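Local coordinates for protein mannitol dehydrogenase (Pseudomonas fluorescens, PDB 1LJ8) that binds NAD and probably catalyses the oxidation of D-mannitol to D-fructose as a mannitol 2-dehydrogenase of the long-chain dehydrogenase type, at residues Asp139-Glu144 with Ala450-Phe455; Ala183-Ser188 with Asp268-Gly273; Phe224-Val229 with Asp287-Glu292; Cys375-Ser380 with Pro427-Glu432. All blocks are in the same frame, centred on the assembly; numbering follows the deposited sequence.

In the fold
Interactions 1 and 3 each join the Rossmann part of the chain to the C-terminal part, whereas interaction 2 lies within the former and interaction 4 within the latter. Two pairs touch directly. P225 of 224-229 packs against T185, V186 and K269 of interaction 2, the two centres being about 14 Å apart, and R430 of interaction 4 forms a salt bridge with E453 of interaction 1, with centres about 16 Å apart. Interactions 3 and 4 approach the cofactor: the side chain of V229 in interaction 3 comes within about 4 Å of NAD and that of D377 in interaction 4 within about 6 Å, while M187 in interaction 2 stays about 12 Å off.

Interaction 1 (Asp139-Glu144 with Ala450-Phe455); sequences DDSNGE and AVEEIF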
# COMPACT_ATOMS: atom_id res chain seq x y z
N ASP A 139 -15.48 6.61 -3.81
CA ASP A 139 -15.44 6.66 -5.29
C ASP A 139 -14.72 7.98 -5.63
O ASP A 139 -15.25 9.06 -5.38
CB ASP A 139 -16.88 6.67 -5.83
CG ASP A 139 -16.97 6.72 -7.36
OD1 ASP A 139 -16.02 7.14 -8.05
OD2 ASP A 139 -18.05 6.33 -7.87
N ASP A 140 -13.50 7.90 -6.18
CA ASP A 140 -12.74 9.11 -6.51
C ASP A 140 -13.34 10.02 -7.57
O ASP A 140 -13.05 11.21 -7.60
CB ASP A 140 -11.31 8.74 -6.90
CG ASP A 140 -10.59 8.07 -5.77
OD1 ASP A 140 -10.53 8.70 -4.70
OD2 ASP A 140 -10.13 6.91 -5.93
N SER A 141 -14.20 9.51 -8.45
CA SER A 141 -14.75 10.41 -9.45
C SER A 141 -15.66 11.46 -8.84
O SER A 141 -15.64 12.61 -9.28
CB SER A 141 -15.54 9.67 -10.53
OG SER A 141 -16.57 8.86 -9.99
N ASN A 142 -16.43 11.09 -7.82
CA ASN A 142 -17.36 12.06 -7.21
C ASN A 142 -17.17 12.28 -5.70
O ASN A 142 -17.93 13.03 -5.09
CB ASN A 142 -18.78 11.59 -7.47
CG ASN A 142 -19.02 10.22 -6.93
OD1 ASN A 142 -18.28 9.77 -6.06
ND2 ASN A 142 -20.05 9.53 -7.42
N GLY A 143 -16.17 11.64 -5.10
CA GLY A 143 -15.91 11.79 -3.68
C GLY A 143 -16.96 11.14 -2.80
O GLY A 143 -17.04 11.38 -1.60
N GLU A 144 -17.78 10.29 -3.37
CA GLU A 144 -18.83 9.67 -2.58
C GLU A 144 -18.44 8.35 -1.88
O GLU A 144 -17.76 7.53 -2.46
CB GLU A 144 -20.04 9.42 -3.48
CG GLU A 144 -20.77 10.73 -3.86
CD GLU A 144 -21.16 11.52 -2.60
OE1 GLU A 144 -20.52 12.57 -2.30
OE2 GLU A 144 -22.10 11.07 -1.90
N ALA A 450 -15.27 3.37 -19.36
CA ALA A 450 -16.55 3.79 -18.77
C ALA A 450 -16.77 3.35 -17.29
O ALA A 450 -17.84 3.61 -16.72
CB ALA A 450 -17.71 3.27 -19.65
N VAL A 451 -15.79 2.70 -16.67
CA VAL A 451 -15.96 2.29 -15.26
C VAL A 451 -15.58 3.50 -14.40
O VAL A 451 -14.41 3.77 -14.13
CB VAL A 451 -15.11 1.09 -14.90
CG1 VAL A 451 -15.44 0.66 -13.46
CG2 VAL A 451 -15.39 -0.08 -15.92
N GLU A 452 -16.61 4.21 -13.94
CA GLU A 452 -16.40 5.45 -13.22
C GLU A 452 -15.60 5.37 -11.93
O GLU A 452 -14.79 6.27 -11.68
CB GLU A 452 -17.75 6.15 -12.98
CG GLU A 452 -17.59 7.60 -12.55
CD GLU A 452 -18.93 8.34 -12.36
OE1 GLU A 452 -19.92 7.97 -13.04
OE2 GLU A 452 -18.98 9.29 -11.54
N GLU A 453 -15.75 4.29 -11.16
CA GLU A 453 -14.99 4.21 -9.92
C GLU A 453 -13.50 3.87 -10.16
O GLU A 453 -12.71 3.81 -9.20
CB GLU A 453 -15.58 3.17 -8.96
CG GLU A 453 -15.57 1.77 -9.52
CD GLU A 453 -16.82 1.44 -10.34
OE1 GLU A 453 -17.42 2.35 -10.97
OE2 GLU A 453 -17.15 0.24 -10.38
N ILE A 454 -13.13 3.65 -11.43
CA ILE A 454 -11.72 3.41 -11.74
C ILE A 454 -11.19 4.63 -12.49
O ILE A 454 -10.17 5.21 -12.10
CB ILE A 454 -11.49 2.16 -12.66
CG1 ILE A 454 -12.01 0.89 -11.97
CG2 ILE A 454 -9.98 1.99 -13.00
CD1 ILE A 454 -11.88 -0.40 -12.84
N PHE A 455 -11.89 5.05 -13.55
CA PHE A 455 -11.35 6.13 -14.38
C PHE A 455 -11.96 7.51 -14.32
O PHE A 455 -11.47 8.42 -14.99
CB PHE A 455 -11.31 5.69 -15.86
CG PHE A 455 -10.45 4.47 -16.10
CD1 PHE A 455 -11.03 3.21 -16.32
CD2 PHE A 455 -9.06 4.58 -16.06
CE1 PHE A 455 -10.23 2.07 -16.48
CE2 PHE A 455 -8.24 3.42 -16.23
CZ PHE A 455 -8.82 2.18 -16.44
O HOH W 1 -12.38 5.53 -7.16
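The turn of a small two-stranded hairpin, 139-144, rests against the short helix 452-455, and D139 and S141 do most of the touching. D139 has CG anti to its backbone N (chi1 -180°), which brings OD1 over the turn. There OD1 accepts from S141 N at 3.0 Å, the donor approaching from above the carboxylate plane, and this closes an Asx turn. The same oxygen faces the helix, 3.6 Å from E453 CA. S141 OG then sits between two carboxylates, 2.7 Å from D139 OD1 and 2.9 Å from E452 OE2, the latter delivered by a side chain extended beyond CG. The hairpin belongs to the Rossmann region and the helix to the C-terminal domain, so this is a surface bridge between the two halves of the enzyme. Water 1 also bridges the segments: it accepts from D140 N and donates to D140 OD2 and, at 2.7 Å, to E453 O. An alanine at D139 would probably loosen the turn, since S141 N would lose its acceptor and S141 OG one of its two carboxylate neighbours. The carboxylates of E453 and D140 turn to other partners, R430 and K384, in salt bridges.

Interaction 2 (Ala183-Ser188 with Asp268-Gly273); sequences AFTVMS and DKFVNG
T185 OG1 is the busiest polar atom of this contact. With OG1 anti to the carbonyl carbon (chi1 -64°), it accepts from V271 N at 2.9 Å and donates to water 2 at 2.7 Å; S223 OG, which also bonds K269 O, is a further partner. Water 2 takes a second proton from N272 N and gives one to G273 O at 2.8 Å, tying the threonine hydroxyl to the backbone of the loop. A183 O receives a weak bond from N272 ND2, 3.1 Å long and bent to 133°. F184 O fares worse: it is buried by the contact, has V271 CG2 3.7 Å away, and finds no polar partner in the model. Strand 185-188 is an outermost strand of the seven-stranded sheet of the Rossmann domain, paired in parallel with 126-129 through backbone bonds of T185 and M187, and the loop 268-273 crosses beside it. Selenomethionine M187, its chain bent at chi3, brings SE in the plane of the F270 ring to its edge, 3.7 Å from CE2, a Met-aromatic contact. T185 CG2 also touches this ring, 3.8 Å from F270 CD2.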
# COMPACT_ATOMS: atom_id res chain seq x y z
N ALA A 183 -11.31 8.00 22.88
CA ALA A 183 -11.12 7.51 21.52
C ALA A 183 -9.65 7.19 21.25
O ALA A 183 -8.75 7.65 21.96
CB ALA A 183 -11.58 8.59 20.53
N PHE A 184 -9.43 6.38 20.22
CA PHE A 184 -8.06 6.12 19.74
C PHE A 184 -7.88 6.98 18.46
O PHE A 184 -8.83 7.54 17.95
CB PHE A 184 -7.86 4.64 19.39
CG PHE A 184 -9.05 4.01 18.68
CD1 PHE A 184 -9.40 4.39 17.38
CD2 PHE A 184 -9.76 2.98 19.31
CE1 PHE A 184 -10.44 3.75 16.70
CE2 PHE A 184 -10.80 2.34 18.65
CZ PHE A 184 -11.13 2.72 17.35
N THR A 185 -6.64 7.14 17.99
CA THR A 185 -6.36 7.83 16.74
C THR A 185 -6.45 6.72 15.67
O THR A 185 -6.11 5.55 15.95
CB THR A 185 -4.89 8.35 16.73
OG1 THR A 185 -4.72 9.34 17.75
CG2 THR A 185 -4.52 8.95 15.37
N VAL A 186 -6.92 7.05 14.49
CA VAL A 186 -6.94 6.10 13.37
C VAL A 186 -5.84 6.60 12.43
O VAL A 186 -5.90 7.72 11.89
CB VAL A 186 -8.27 6.03 12.63
CG1 VAL A 186 -8.19 4.90 11.56
CG2 VAL A 186 -9.38 5.64 13.60
N MSE A 187 -4.83 5.75 12.26
CA MSE A 187 -3.62 6.09 11.52
C MSE A 187 -3.45 5.30 10.23
O MSE A 187 -2.93 4.19 10.26
CB MSE A 187 -2.42 5.86 12.48
CG MSE A 187 -1.09 6.44 12.00
SE MSE A 187 0.39 6.05 13.21
CE MSE A 187 0.71 4.14 12.83
N SER A 188 -3.81 5.89 9.09
CA SER A 188 -3.70 5.19 7.80
C SER A 188 -2.24 5.15 7.34
O SER A 188 -1.55 6.17 7.37
CB SER A 188 -4.48 5.94 6.70
OG SER A 188 -4.28 5.26 5.45
N ASP A 268 1.44 15.32 13.30
CA ASP A 268 1.32 14.99 14.72
C ASP A 268 -0.06 15.27 15.27
O ASP A 268 -0.27 16.22 16.04
CB ASP A 268 2.38 15.77 15.51
CG ASP A 268 2.73 15.13 16.84
OD1 ASP A 268 2.07 14.15 17.27
OD2 ASP A 268 3.67 15.63 17.49
N LYS A 269 -1.00 14.40 14.89
CA LYS A 269 -2.41 14.55 15.27
C LYS A 269 -2.88 13.26 15.92
O LYS A 269 -3.51 12.42 15.25
CB LYS A 269 -3.24 14.81 14.00
CG LYS A 269 -2.93 16.10 13.28
CD LYS A 269 -3.74 16.23 11.97
CE LYS A 269 -3.33 17.48 11.21
NZ LYS A 269 -4.05 17.51 9.88
N PHE A 270 -2.59 13.10 17.21
CA PHE A 270 -2.94 11.88 17.95
C PHE A 270 -3.71 12.31 19.18
O PHE A 270 -3.19 13.04 20.02
CB PHE A 270 -1.65 11.14 18.34
CG PHE A 270 -0.93 10.53 17.18
CD1 PHE A 270 -0.20 11.34 16.29
CD2 PHE A 270 -1.08 9.18 16.88
CE1 PHE A 270 0.35 10.81 15.12
CE2 PHE A 270 -0.55 8.64 15.74
CZ PHE A 270 0.17 9.45 14.83
N VAL A 271 -4.96 11.84 19.28
CA VAL A 271 -5.80 12.25 20.38
C VAL A 271 -5.48 11.57 21.70
O VAL A 271 -5.76 12.14 22.76
CB VAL A 271 -7.30 11.96 20.07
CG1 VAL A 271 -7.81 12.88 18.97
CG2 VAL A 271 -7.47 10.51 19.62
N ASN A 272 -4.88 10.39 21.64
CA ASN A 272 -4.63 9.60 22.85
C ASN A 272 -3.17 9.12 22.94
O ASN A 272 -2.90 7.99 23.37
CB ASN A 272 -5.63 8.39 22.81
CG ASN A 272 -5.88 7.75 24.18
OD1 ASN A 272 -5.26 8.11 25.17
ND2 ASN A 272 -6.81 6.77 24.23
N GLY A 273 -2.24 9.97 22.52
CA GLY A 273 -0.82 9.65 22.62
C GLY A 273 -0.23 8.84 21.48
O GLY A 273 -0.95 8.38 20.58
O HOH W 2 -3.68 8.21 19.94

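Interaction 3 (Phe224-Val229 with Asp287-Glu292); sequences FPNAMV and DVTPYE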
# COMPACT_ATOMS: atom_id res chain seq x y z
N PHE A 224 -7.14 11.80 12.51
CA PHE A 224 -6.85 11.02 11.31
C PHE A 224 -5.65 11.66 10.63
O PHE A 224 -5.78 12.32 9.61
CB PHE A 224 -8.06 11.10 10.36
CG PHE A 224 -9.35 10.60 10.99
CD1 PHE A 224 -10.21 11.48 11.66
CD2 PHE A 224 -9.71 9.25 10.86
CE1 PHE A 224 -11.44 11.03 12.20
CE2 PHE A 224 -10.97 8.77 11.39
CZ PHE A 224 -11.83 9.68 12.06
N PRO A 225 -4.46 11.46 11.21
CA PRO A 225 -3.25 12.06 10.61
C PRO A 225 -2.94 11.60 9.20
O PRO A 225 -3.11 10.42 8.86
CB PRO A 225 -2.14 11.69 11.62
CG PRO A 225 -2.63 10.34 12.18
CD PRO A 225 -4.15 10.63 12.37
N ASN A 226 -2.53 12.53 8.33
CA ASN A 226 -2.09 12.10 7.03
C ASN A 226 -0.63 11.73 7.19
O ASN A 226 0.02 12.19 8.13
CB ASN A 226 -2.16 13.23 5.99
CG ASN A 226 -3.59 13.65 5.72
OD1 ASN A 226 -4.36 12.92 5.07
ND2 ASN A 226 -3.96 14.83 6.21
N ALA A 227 -0.14 10.91 6.28
CA ALA A 227 1.27 10.52 6.32
C ALA A 227 1.80 10.19 4.95
O ALA A 227 1.06 9.84 4.04
CB ALA A 227 1.47 9.24 7.23
N MSE A 228 3.12 10.30 4.82
CA MSE A 228 3.79 9.81 3.66
C MSE A 228 4.56 8.60 4.19
O MSE A 228 5.40 8.76 5.10
CB MSE A 228 4.81 10.80 3.15
CG MSE A 228 5.16 10.34 1.79
SE MSE A 228 6.86 9.62 1.86
CE MSE A 228 7.22 11.25 1.19
N VAL A 229 4.28 7.40 3.68
CA VAL A 229 4.95 6.19 4.17
C VAL A 229 5.70 5.60 3.00
O VAL A 229 5.15 5.46 1.90
CB VAL A 229 3.91 5.20 4.76
CG1 VAL A 229 3.20 5.93 5.97
CG2 VAL A 229 2.89 4.76 3.69
N ASP A 287 1.87 19.92 7.57
CA ASP A 287 1.06 19.46 6.44
C ASP A 287 1.90 18.51 5.55
O ASP A 287 2.80 18.92 4.82
CB ASP A 287 0.58 20.68 5.64
CG ASP A 287 -0.04 20.30 4.31
OD1 ASP A 287 -0.51 19.13 4.16
OD2 ASP A 287 -0.06 21.18 3.40
N VAL A 288 1.63 17.22 5.66
CA VAL A 288 2.40 16.27 4.90
C VAL A 288 1.85 16.05 3.48
O VAL A 288 2.50 15.40 2.68
CB VAL A 288 2.43 14.89 5.69
CG1 VAL A 288 1.14 14.18 5.50
CG2 VAL A 288 3.60 14.00 5.24
N THR A 289 0.69 16.62 3.15
CA THR A 289 0.10 16.31 1.85
C THR A 289 0.95 16.57 0.61
O THR A 289 0.94 15.76 -0.29
CB THR A 289 -1.36 16.88 1.70
OG1 THR A 289 -1.37 18.30 1.80
CG2 THR A 289 -2.25 16.33 2.85
N PRO A 290 1.71 17.68 0.54
CA PRO A 290 2.47 17.76 -0.71
C PRO A 290 3.53 16.66 -0.89
O PRO A 290 3.85 16.27 -2.01
CB PRO A 290 3.07 19.18 -0.69
CG PRO A 290 3.08 19.55 0.73
CD PRO A 290 1.84 18.91 1.33
N TYR A 291 4.06 16.16 0.23
CA TYR A 291 5.06 15.09 0.20
C TYR A 291 4.39 13.77 -0.20
O TYR A 291 4.93 13.03 -1.01
CB TYR A 291 5.70 14.92 1.58
CG TYR A 291 6.38 16.19 2.04
CD1 TYR A 291 5.92 16.88 3.16
CD2 TYR A 291 7.47 16.70 1.34
CE1 TYR A 291 6.55 18.08 3.57
CE2 TYR A 291 8.09 17.87 1.72
CZ TYR A 291 7.64 18.56 2.84
OH TYR A 291 8.26 19.75 3.18
N GLU A 292 3.22 13.47 0.36
CA GLU A 292 2.53 12.22 -0.02
C GLU A 292 2.05 12.35 -1.48
O GLU A 292 2.09 11.38 -2.24
CB GLU A 292 1.34 11.93 0.93
CG GLU A 292 0.61 10.57 0.63
CD GLU A 292 1.51 9.29 0.71
OE1 GLU A 292 0.95 8.16 0.61
OE2 GLU A 292 2.75 9.38 0.89
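Apolar packing carries most of this buried contact. V288 points its branches at 224-229: CG1, in the crowded position between its own backbone N and carbonyl carbon (chi1 78°), comes 3.5 Å from N226 CB, and CG2 lies 4.0 Å from M228 CB. Selenomethionine M228 is bent at both chi2 and chi3, so that its CE folds back over the helix, 4.0 Å from Y291 CB, the two side chains crossing at about a right angle. T289 CG2 meets the N226 amide obliquely, 4.1 Å from ND2. E292 has CG anti to its backbone N and lays that carbon 3.5 Å from A227 O, a van der Waals approach.

The strand 227-230 is an outermost strand of a three-stranded mixed sheet, next to 263-266, and the helix that packs on it is the start of 289-313, the first long helix of the C-terminal domain. V229 of this strand reaches to about 4 Å from the bound NAD.

The polar bonds lie within or around the segments. D287 OD1 holds the helix start with two bonds from T289: OG1 at 2.6 Å on the syn lone pair, and the backbone N at 3.0 Å from above the carboxylate plane, a capping bond. E267 spans both segments, taking N226 ND2 on one oxygen and V288 N on the other, while N226 OD1 accepts from A197 N.

Interaction 4 (Cys375-Ser380 with Pro427-Glu432); sequences CSDGSS and PDPRAE
Both oxygens of the D428 carboxylate present their syn lone pairs to S379: OD1 accepts from S379 N at 3.0 Å, nearly straight at 168°, and OD2 from S379 OG at 2.6 Å. The anti lone pair of OD2 takes R430 N, closing an Asx turn. The D377 side chain crosses that of P429 at about a right angle, its OD1 3.2 Å from P429 CD. D428 thus grips the N-terminal turn of helix 378-385, where D377 is the N-cap and its OD1 accepts from S380 OG at 2.6 Å and weakly from S380 N. An alanine at D428 would probably unsettle both segments, since S379 N and OG and R430 N would all lose their acceptor. D377 has a positive phi of 61°, and just there its backbone N bonds P427 O, 2.9 Å away and in the carbonyl plane; beside this bond P427 CG packs on S376 CB. Water 3 accepts from G378 N and donates to D428 OD1. The two acidic groups come 4.2 Å apart (D377 OD1 to D428 OD2), which would be unfavourable with both ionised, though the helix N-terminus and the hydroxyl donors probably ease it. This part of the C-terminal domain lies near the cofactor, the side chain of D377 about 6 Å from NAD. R430, whose guanidinium pairs with E453, runs past S379 OG, its CG 3.9 Å away.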
# COMPACT_ATOMS: atom_id res chain seq x y z
N CYS A 375 1.75 -5.05 -10.14
CA CYS A 375 0.59 -5.07 -11.04
C CYS A 375 -0.70 -5.28 -10.27
O CYS A 375 -1.76 -4.95 -10.75
CB CYS A 375 0.62 -6.27 -12.01
SG CYS A 375 1.87 -6.29 -13.26
N SER A 376 -0.60 -5.92 -9.11
CA SER A 376 -1.83 -6.28 -8.42
C SER A 376 -2.78 -5.14 -8.08
O SER A 376 -2.36 -4.03 -7.73
CB SER A 376 -1.52 -7.10 -7.15
OG SER A 376 -1.11 -6.26 -6.07
N ASP A 377 -4.07 -5.43 -8.22
CA ASP A 377 -5.11 -4.49 -7.83
C ASP A 377 -5.07 -3.16 -8.61
O ASP A 377 -5.26 -2.06 -8.03
CB ASP A 377 -5.01 -4.24 -6.30
CG ASP A 377 -6.28 -3.67 -5.69
OD1 ASP A 377 -7.32 -3.58 -6.40
OD2 ASP A 377 -6.22 -3.29 -4.47
N GLY A 378 -4.84 -3.27 -9.91
CA GLY A 378 -4.85 -2.07 -10.75
C GLY A 378 -6.21 -1.39 -10.67
O GLY A 378 -6.30 -0.16 -10.78
N SER A 379 -7.30 -2.18 -10.52
CA SER A 379 -8.63 -1.56 -10.44
C SER A 379 -8.72 -0.56 -9.28
O SER A 379 -9.39 0.48 -9.39
CB SER A 379 -9.74 -2.62 -10.33
OG SER A 379 -9.64 -3.34 -9.11
N SER A 380 -8.00 -0.81 -8.18
CA SER A 380 -8.03 0.14 -7.07
C SER A 380 -6.88 1.16 -7.16
O SER A 380 -7.00 2.27 -6.61
CB SER A 380 -7.88 -0.56 -5.69
OG SER A 380 -8.83 -1.63 -5.51
N PRO A 427 -4.09 -10.81 -10.53
CA PRO A 427 -4.28 -10.62 -9.09
C PRO A 427 -5.01 -9.29 -8.79
O PRO A 427 -4.39 -8.30 -8.44
CB PRO A 427 -2.84 -10.67 -8.57
CG PRO A 427 -2.05 -10.05 -9.68
CD PRO A 427 -2.70 -10.59 -10.95
N ASP A 428 -6.32 -9.30 -8.93
CA ASP A 428 -7.12 -8.10 -8.72
C ASP A 428 -8.41 -8.54 -8.07
O ASP A 428 -8.98 -9.56 -8.47
CB ASP A 428 -7.42 -7.47 -10.09
CG ASP A 428 -8.03 -6.07 -10.01
OD1 ASP A 428 -7.35 -5.14 -10.54
OD2 ASP A 428 -9.16 -5.89 -9.44
N PRO A 429 -8.88 -7.80 -7.06
CA PRO A 429 -10.13 -8.20 -6.40
C PRO A 429 -11.32 -8.17 -7.36
O PRO A 429 -12.34 -8.80 -7.11
CB PRO A 429 -10.24 -7.21 -5.24
CG PRO A 429 -9.50 -5.97 -5.75
CD PRO A 429 -8.30 -6.60 -6.44
N ARG A 430 -11.18 -7.48 -8.49
CA ARG A 430 -12.27 -7.42 -9.45
C ARG A 430 -11.78 -8.03 -10.75
O ARG A 430 -12.15 -7.58 -11.83
CB ARG A 430 -12.68 -5.97 -9.71
CG ARG A 430 -13.01 -5.21 -8.43
CD ARG A 430 -13.71 -3.88 -8.76
NE ARG A 430 -15.01 -4.10 -9.40
CZ ARG A 430 -15.75 -3.13 -9.95
NH1 ARG A 430 -15.33 -1.86 -9.93
NH2 ARG A 430 -16.92 -3.43 -10.53
N ALA A 431 -10.97 -9.07 -10.65
CA ALA A 431 -10.39 -9.68 -11.85
C ALA A 431 -11.42 -10.10 -12.89
O ALA A 431 -11.31 -9.72 -14.08
CB ALA A 431 -9.50 -10.90 -11.46
N GLU A 432 -12.40 -10.88 -12.46
CA GLU A 432 -13.41 -11.37 -13.39
C GLU A 432 -14.07 -10.21 -14.13
O GLU A 432 -14.16 -10.21 -15.37
CB GLU A 432 -14.44 -12.21 -12.63
CG GLU A 432 -15.62 -12.61 -13.45
CD GLU A 432 -16.12 -13.99 -13.04
OE1 GLU A 432 -15.98 -14.33 -11.84
OE2 GLU A 432 -16.64 -14.72 -13.91
O HOH W 3 -5.14 -5.27 -12.17